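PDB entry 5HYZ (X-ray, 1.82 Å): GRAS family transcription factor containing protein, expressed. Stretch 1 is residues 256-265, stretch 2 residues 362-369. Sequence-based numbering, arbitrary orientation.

Stretch 1 (256-265) ANALSYYRSL
Stretch 2 362-369: AWEKRPLL

Residues 256-265 form one part of a longer helix, with regular i to i-4 bonds such as Tyr261 N to Asn257 O at 3.0 Å and Leu265 N to Tyr261 O at 3.1 Å. Stretch 2 is a hairpin. Strand 362-363 leads into a type I' turn from Trp363 to Arg366, and the chain returns as a strand from Arg366. The turn is closed by Trp363 N to Arg366 O at 2.9 Å and Arg366 N to Trp363 O at 3.0 Å. Glu364 (49/46) and Lys365 (66/10) supply its positive phi angles. The helix crosses strand 366-368 nearly at right angles, 84°, with axes 9.2 Å apart at closest approach. In register, Tyr261 CA lies 7.0 Å from Leu368 CA, and Ser264 CA 6.1 Å from Trp363 CA.

No direct hydrogen bond joins the stretches. Packing and one water link them, and 376 Å² is buried.

Ala256 makes no contact. Asn257 is marginal: its backbone O lies 4.4 Å from Arg366 NH2, at the edge of the guanidinium. Ala258 and Leu259 are buried but do not touch stretch 2. Ser260, chi1 t, places OG 4.2 Å from Arg366 NE.

Tyr261 is buried, with chi1 t and chi2 74°. Its CB is 3.6 Å from Arg366 NH2, and its CD1 lies over one face of the guanidinium. The flat, charged group can thus rest against the tyrosine. The ring also packs on Leu368, with Tyr261 CD1 3.8 Å from Leu368 CD2. Leu368 O approaches the ring edge, 3.7 Å from Tyr261 CE1. Arg366 reaches the helix with chi1 to chi3 t, p, t, and its NH1 is hydrogen-bonded elsewhere in the structure.

The CA-to-CB bond of Tyr262 points away from stretch 2. That of Arg263 points sideways, and the end of the side chain comes nearer without close contact.

Ser264 is the centre of the contact. Its CA-to-CB bond points toward stretch 2, and the side chain is small enough for close approach. CB lies 3.6 Å from Leu368 CD2, and OG lies 3.3 Å from Arg366 CG. Ser264 O sits over one face of the Trp363 indole, 3.8 Å from Trp363 CD1; Trp363 has chi1 t and chi2 -94°. With chi1 m, Ser264 OG is 2.7 Å from water 1, which donates to Trp363 O at 2.9 Å.

Leu265, rotamer m,t, points away at CB, but its end returns: CD2 meets Leu368 CD1 at 4.1 Å. Leu368, also m,t, therefore makes apolar contacts with both Tyr261 and Leu265, as suits a buried leucine.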

ATOM      1  N   ALA A 256     -31.428  -4.091 -11.638  1.00 18.54           N
ATOM      2  CA  ALA A 256     -30.511  -5.130 -12.066  1.00 20.15           C
ATOM      3  C   ALA A 256     -29.013  -4.684 -12.156  1.00 16.74           C
ATOM      4  O   ALA A 256     -28.110  -5.410 -11.749  1.00 19.36           O
ATOM      5  CB  ALA A 256     -30.960  -5.689 -13.433  1.00 20.74           C
ATOM      6  N   ASN A 257     -28.804  -3.483 -12.700  1.00 19.79           N
ATOM      7  CA  ASN A 257     -27.452  -2.931 -12.857  1.00 17.95           C
ATOM      8  C   ASN A 257     -26.794  -2.759 -11.471  1.00 17.65           C
ATOM      9  O   ASN A 257     -25.645  -3.122 -11.227  1.00 16.95           O
ATOM     10  CB  ASN A 257     -27.554  -1.572 -13.571  1.00 16.69           C
ATOM     11  CG  ASN A 257     -27.978  -1.696 -15.042  1.00 19.85           C
ATOM     12  OD1 ASN A 257     -28.029  -2.795 -15.567  1.00 21.71           O
ATOM     13  ND2 ASN A 257     -28.325  -0.572 -15.686  1.00 18.58           N
ATOM     14  N   ALA A 258     -27.558  -2.143 -10.576  1.00 17.29           N
ATOM     15  CA  ALA A 258     -27.087  -1.884  -9.217  1.00 19.62           C
ATOM     16  C   ALA A 258     -26.800  -3.187  -8.497  1.00 18.30           C
ATOM     17  O   ALA A 258     -25.783  -3.313  -7.827  1.00 17.91           O
ATOM     18  CB  ALA A 258     -28.130  -0.997  -8.422  1.00 18.24           C
ATOM     19  N   LEU A 259     -27.687  -4.168  -8.633  1.00 18.54           N
ATOM     20  CA  LEU A 259     -27.482  -5.435  -7.919  1.00 19.56           C
ATOM     21  C   LEU A 259     -26.206  -6.127  -8.363  1.00 20.46           C
ATOM     22  O   LEU A 259     -25.435  -6.615  -7.558  1.00 19.78           O
ATOM     23  CB  LEU A 259     -28.678  -6.376  -8.106  1.00 20.24           C
ATOM     24  CG  LEU A 259     -28.646  -7.585  -7.170  1.00 21.83           C
ATOM     25  CD1 LEU A 259     -28.881  -7.146  -5.713  1.00 20.91           C
ATOM     26  CD2 LEU A 259     -29.703  -8.566  -7.635  1.00 25.01           C
ATOM     27  N   SER A 260     -25.951  -6.123  -9.668  1.00 21.11           N
ATOM     28  CA  SER A 260     -24.724  -6.753 -10.161  1.00 20.72           C
ATOM     29  C   SER A 260     -23.435  -6.009  -9.710  1.00 23.39           C
ATOM     30  O   SER A 260     -22.437  -6.602  -9.238  1.00 20.53           O
ATOM     31  CB  SER A 260     -24.785  -6.817 -11.690  1.00 23.58           C
ATOM     32  OG  SER A 260     -23.492  -7.117 -12.165  1.00 33.20           O
ATOM     33  N   TYR A 261     -23.483  -4.687  -9.840  1.00 19.59           N
ATOM     34  CA  TYR A 261     -22.384  -3.832  -9.382  1.00 20.07           C
ATOM     35  C   TYR A 261     -22.059  -4.009  -7.876  1.00 20.35           C
ATOM     36  O   TYR A 261     -20.906  -4.280  -7.444  1.00 19.00           O
ATOM     37  CB  TYR A 261     -22.757  -2.391  -9.710  1.00 17.83           C
ATOM     38  CG  TYR A 261     -21.825  -1.343  -9.168  1.00 17.47           C
ATOM     39  CD1 TYR A 261     -20.546  -1.107  -9.721  1.00 23.55           C
ATOM     40  CD2 TYR A 261     -22.227  -0.566  -8.130  1.00 23.45           C
ATOM     41  CE1 TYR A 261     -19.722  -0.124  -9.156  1.00 20.53           C
ATOM     42  CE2 TYR A 261     -21.422   0.416  -7.608  1.00 27.50           C
ATOM     43  CZ  TYR A 261     -20.190   0.621  -8.114  1.00 21.86           C
ATOM     44  OH  TYR A 261     -19.512   1.636  -7.468  1.00 33.48           O
ATOM     45  N   TYR A 262     -23.090  -3.871  -7.043  1.00 17.61           N
ATOM     46  CA  TYR A 262     -22.859  -4.002  -5.608  1.00 17.95           C
ATOM     47  C   TYR A 262     -22.514  -5.448  -5.217  1.00 18.30           C
ATOM     48  O   TYR A 262     -21.810  -5.665  -4.239  1.00 18.67           O
ATOM     49  CB  TYR A 262     -24.083  -3.452  -4.826  1.00 16.25           C
ATOM     50  CG  TYR A 262     -23.979  -1.940  -4.741  1.00 16.48           C
ATOM     51  CD1 TYR A 262     -23.024  -1.341  -3.920  1.00 18.22           C
ATOM     52  CD2 TYR A 262     -24.769  -1.114  -5.555  1.00 16.46           C
ATOM     53  CE1 TYR A 262     -22.870   0.032  -3.906  1.00 19.05           C
ATOM     54  CE2 TYR A 262     -24.647   0.233  -5.516  1.00 20.58           C
ATOM     55  CZ  TYR A 262     -23.669   0.804  -4.686  1.00 20.85           C
ATOM     56  OH  TYR A 262     -23.490   2.158  -4.667  1.00 21.43           O
ATOM     57  N   ARG A 263     -22.976  -6.437  -5.976  1.00 18.84           N
ATOM     58  CA  ARG A 263     -22.545  -7.815  -5.687  1.00 22.03           C
ATOM     59  C   ARG A 263     -21.022  -7.920  -5.770  1.00 21.45           C
ATOM     60  O   ARG A 263     -20.372  -8.445  -4.860  1.00 22.07           O
ATOM     61  CB  ARG A 263     -23.177  -8.821  -6.662  1.00 25.12           C
ATOM     62  CG  ARG A 263     -22.901 -10.274  -6.238  1.00 27.65           C
ATOM     63  CD  ARG A 263     -23.196 -11.310  -7.311  1.00 35.31           C
ATOM     64  NE  ARG A 263     -22.259 -11.228  -8.430  1.00 51.43           N
ATOM     65  CZ  ARG A 263     -22.294 -12.016  -9.508  1.00 59.47           C
ATOM     66  NH1 ARG A 263     -23.221 -12.977  -9.630  1.00 56.53           N
ATOM     67  NH2 ARG A 263     -21.393 -11.841 -10.471  1.00 62.96           N
ATOM     68  N   SER A 264     -20.446  -7.355  -6.833  1.00 21.50           N
ATOM     69  CA  SER A 264     -18.967  -7.349  -6.923  1.00 23.84           C
ATOM     70  C   SER A 264     -18.310  -6.598  -5.762  1.00 21.88           C
ATOM     71  O   SER A 264     -17.352  -7.128  -5.152  1.00 22.31           O
ATOM     72  CB  SER A 264     -18.504  -6.748  -8.270  1.00 23.86           C
ATOM     73  OG  SER A 264     -19.159  -7.415  -9.318  1.00 29.15           O
ATOM     74  N   LEU A 265     -18.793  -5.384  -5.435  1.00 21.99           N
ATOM     75  CA  LEU A 265     -18.231  -4.655  -4.286  1.00 20.93           C
ATOM     76  C   LEU A 265     -18.303  -5.449  -2.958  1.00 24.40           C
ATOM     77  O   LEU A 265     -17.327  -5.508  -2.159  1.00 23.78           O
ATOM     78  CB  LEU A 265     -18.935  -3.312  -4.045  1.00 20.92           C
ATOM     79  CG  LEU A 265     -18.593  -2.217  -5.060  1.00 27.25           C
ATOM     80  CD1 LEU A 265     -19.487  -1.021  -4.833  1.00 23.72           C
ATOM     81  CD2 LEU A 265     -17.102  -1.852  -4.903  1.00 23.74           C
ATOM     82  N   ALA A 362     -11.446  -4.069 -12.291  1.00 13.43           N
ATOM     83  CA  ALA A 362     -12.542  -5.026 -12.278  1.00 14.23           C
ATOM     84  C   ALA A 362     -12.453  -6.067 -11.178  1.00 17.57           C
ATOM     85  O   ALA A 362     -11.367  -6.381 -10.694  1.00 15.97           O
ATOM     86  CB  ALA A 362     -12.585  -5.729 -13.668  1.00 13.50           C
ATOM     87  N   TRP A 363     -13.615  -6.600 -10.785  1.00 17.45           N
ATOM     88  CA  TRP A 363     -13.686  -7.729  -9.855  1.00 16.06           C
ATOM     89  C   TRP A 363     -14.339  -8.896 -10.598  1.00 19.60           C
ATOM     90  O   TRP A 363     -15.431  -8.721 -11.137  1.00 16.90           O
ATOM     91  CB  TRP A 363     -14.508  -7.378  -8.597  1.00 17.07           C
ATOM     92  CG  TRP A 363     -14.616  -8.560  -7.674  1.00 20.29           C
ATOM     93  CD1 TRP A 363     -15.650  -9.471  -7.642  1.00 24.18           C
ATOM     94  CD2 TRP A 363     -13.674  -8.982  -6.652  1.00 19.46           C
ATOM     95  NE1 TRP A 363     -15.412 -10.415  -6.671  1.00 23.31           N
ATOM     96  CE2 TRP A 363     -14.221 -10.140  -6.038  1.00 23.31           C
ATOM     97  CE3 TRP A 363     -12.454  -8.478  -6.171  1.00 18.57           C
ATOM     98  CZ2 TRP A 363     -13.572 -10.810  -5.002  1.00 23.45           C
ATOM     99  CZ3 TRP A 363     -11.820  -9.135  -5.154  1.00 20.52           C
ATOM    100  CH2 TRP A 363     -12.377 -10.295  -4.574  1.00 22.89           C
ATOM    101  N   GLU A 364     -13.639 -10.043 -10.671  1.00 18.69           N
ATOM    102  CA  GLU A 364     -14.164 -11.188 -11.466  1.00 23.53           C
ATOM    103  C   GLU A 364     -14.596 -10.743 -12.866  1.00 23.38           C
ATOM    104  O   GLU A 364     -15.684 -11.073 -13.340  1.00 24.75           O
ATOM    105  CB  GLU A 364     -15.334 -11.863 -10.725  1.00 28.07           C
ATOM    106  CG  GLU A 364     -15.342 -13.384 -10.888  1.00 44.27           C
ATOM    107  CD  GLU A 364     -16.016 -14.052  -9.702  1.00 57.99           C
ATOM    108  OE1 GLU A 364     -15.305 -14.710  -8.904  1.00 57.99           O
ATOM    109  OE2 GLU A 364     -17.251 -13.880  -9.550  1.00 55.70           O
ATOM    110  N   LYS A 365     -13.729  -9.952 -13.483  1.00 18.42           N
ATOM    111  CA  LYS A 365     -13.865  -9.416 -14.831  1.00 17.31           C
ATOM    112  C   LYS A 365     -14.998  -8.422 -15.057  1.00 17.16           C
ATOM    113  O   LYS A 365     -15.204  -8.001 -16.188  1.00 20.84           O
ATOM    114  CB  LYS A 365     -13.977 -10.580 -15.821  1.00 26.35           C
ATOM    115  CG  LYS A 365     -12.757 -11.501 -15.646  1.00 26.67           C
ATOM    116  CD  LYS A 365     -12.382 -12.244 -16.947  1.00 38.23           C
ATOM    117  CE  LYS A 365     -11.312 -13.322 -16.655  1.00 49.30           C
ATOM    118  NZ  LYS A 365     -10.126 -12.752 -15.905  1.00 53.23           N
ATOM    119  N   ARG A 366     -15.630  -7.973 -13.992  1.00 17.15           N
ATOM    120  CA  ARG A 366     -16.661  -6.947 -14.061  1.00 20.19           C
ATOM    121  C   ARG A 366     -16.042  -5.589 -13.666  1.00 17.57           C
ATOM    122  O   ARG A 366     -15.641  -5.436 -12.535  1.00 17.73           O
ATOM    123  CB  ARG A 366     -17.816  -7.337 -13.117  1.00 21.94           C
ATOM    124  CG  ARG A 366     -18.732  -6.254 -12.427  1.00 41.75           C
ATOM    125  CD  ARG A 366     -19.145  -5.120 -13.315  1.00 42.78           C
ATOM    126  NE  ARG A 366     -20.343  -4.374 -12.915  1.00 46.16           N
ATOM    127  CZ  ARG A 366     -20.624  -3.196 -13.469  1.00 48.63           C
ATOM    128  NH1 ARG A 366     -19.757  -2.693 -14.362  1.00 46.49           N
ATOM    129  NH2 ARG A 366     -21.725  -2.514 -13.163  1.00 30.34           N
ATOM    130  N   PRO A 367     -16.002  -4.650 -14.593  1.00 16.42           N
ATOM    131  CA  PRO A 367     -15.403  -3.321 -14.364  1.00 14.71           C
ATOM    132  C   PRO A 367     -16.123  -2.632 -13.217  1.00 17.46           C
ATOM    133  O   PRO A 367     -17.359  -2.632 -13.241  1.00 17.63           O
ATOM    134  CB  PRO A 367     -15.652  -2.582 -15.696  1.00 17.81           C
ATOM    135  CG  PRO A 367     -15.892  -3.645 -16.696  1.00 28.44           C
ATOM    136  CD  PRO A 367     -16.422  -4.843 -15.994  1.00 24.42           C
ATOM    137  N   LEU A 368     -15.401  -2.045 -12.258  1.00 16.52           N
ATOM    138  CA  LEU A 368     -16.045  -1.378 -11.142  1.00 14.64           C
ATOM    139  C   LEU A 368     -15.688   0.085 -11.053  1.00 13.74           C
ATOM    140  O   LEU A 368     -16.551   0.915 -10.696  1.00 15.84           O
ATOM    141  CB  LEU A 368     -15.666  -2.020  -9.813  1.00 17.29           C
ATOM    142  CG  LEU A 368     -16.158  -3.447  -9.601  1.00 26.59           C
ATOM    143  CD1 LEU A 368     -15.774  -3.914  -8.220  1.00 20.68           C
ATOM    144  CD2 LEU A 368     -17.705  -3.571  -9.830  1.00 22.58           C
ATOM    145  N   LEU A 369     -14.428   0.397 -11.342  1.00 15.03           N
ATOM    146  CA  LEU A 369     -13.957   1.837 -11.152  1.00 12.72           C
ATOM    147  C   LEU A 369     -13.150   2.178 -12.382  1.00 16.53           C
ATOM    148  O   LEU A 369     -12.153   1.503 -12.678  1.00 15.71           O
ATOM    149  CB  LEU A 369     -13.086   1.985  -9.901  1.00 15.20           C
ATOM    150  CG  LEU A 369     -13.019   3.427  -9.362  1.00 23.21           C
ATOM    151  CD1 LEU A 369     -12.302   3.398  -8.038  1.00 27.26           C
ATOM    152  CD2 LEU A 369     -12.266   4.331 -10.266  1.00 22.77           C
TER
HETATM  153  O   HOH W   1     -18.071  -9.689 -10.280  1.00 31.65           O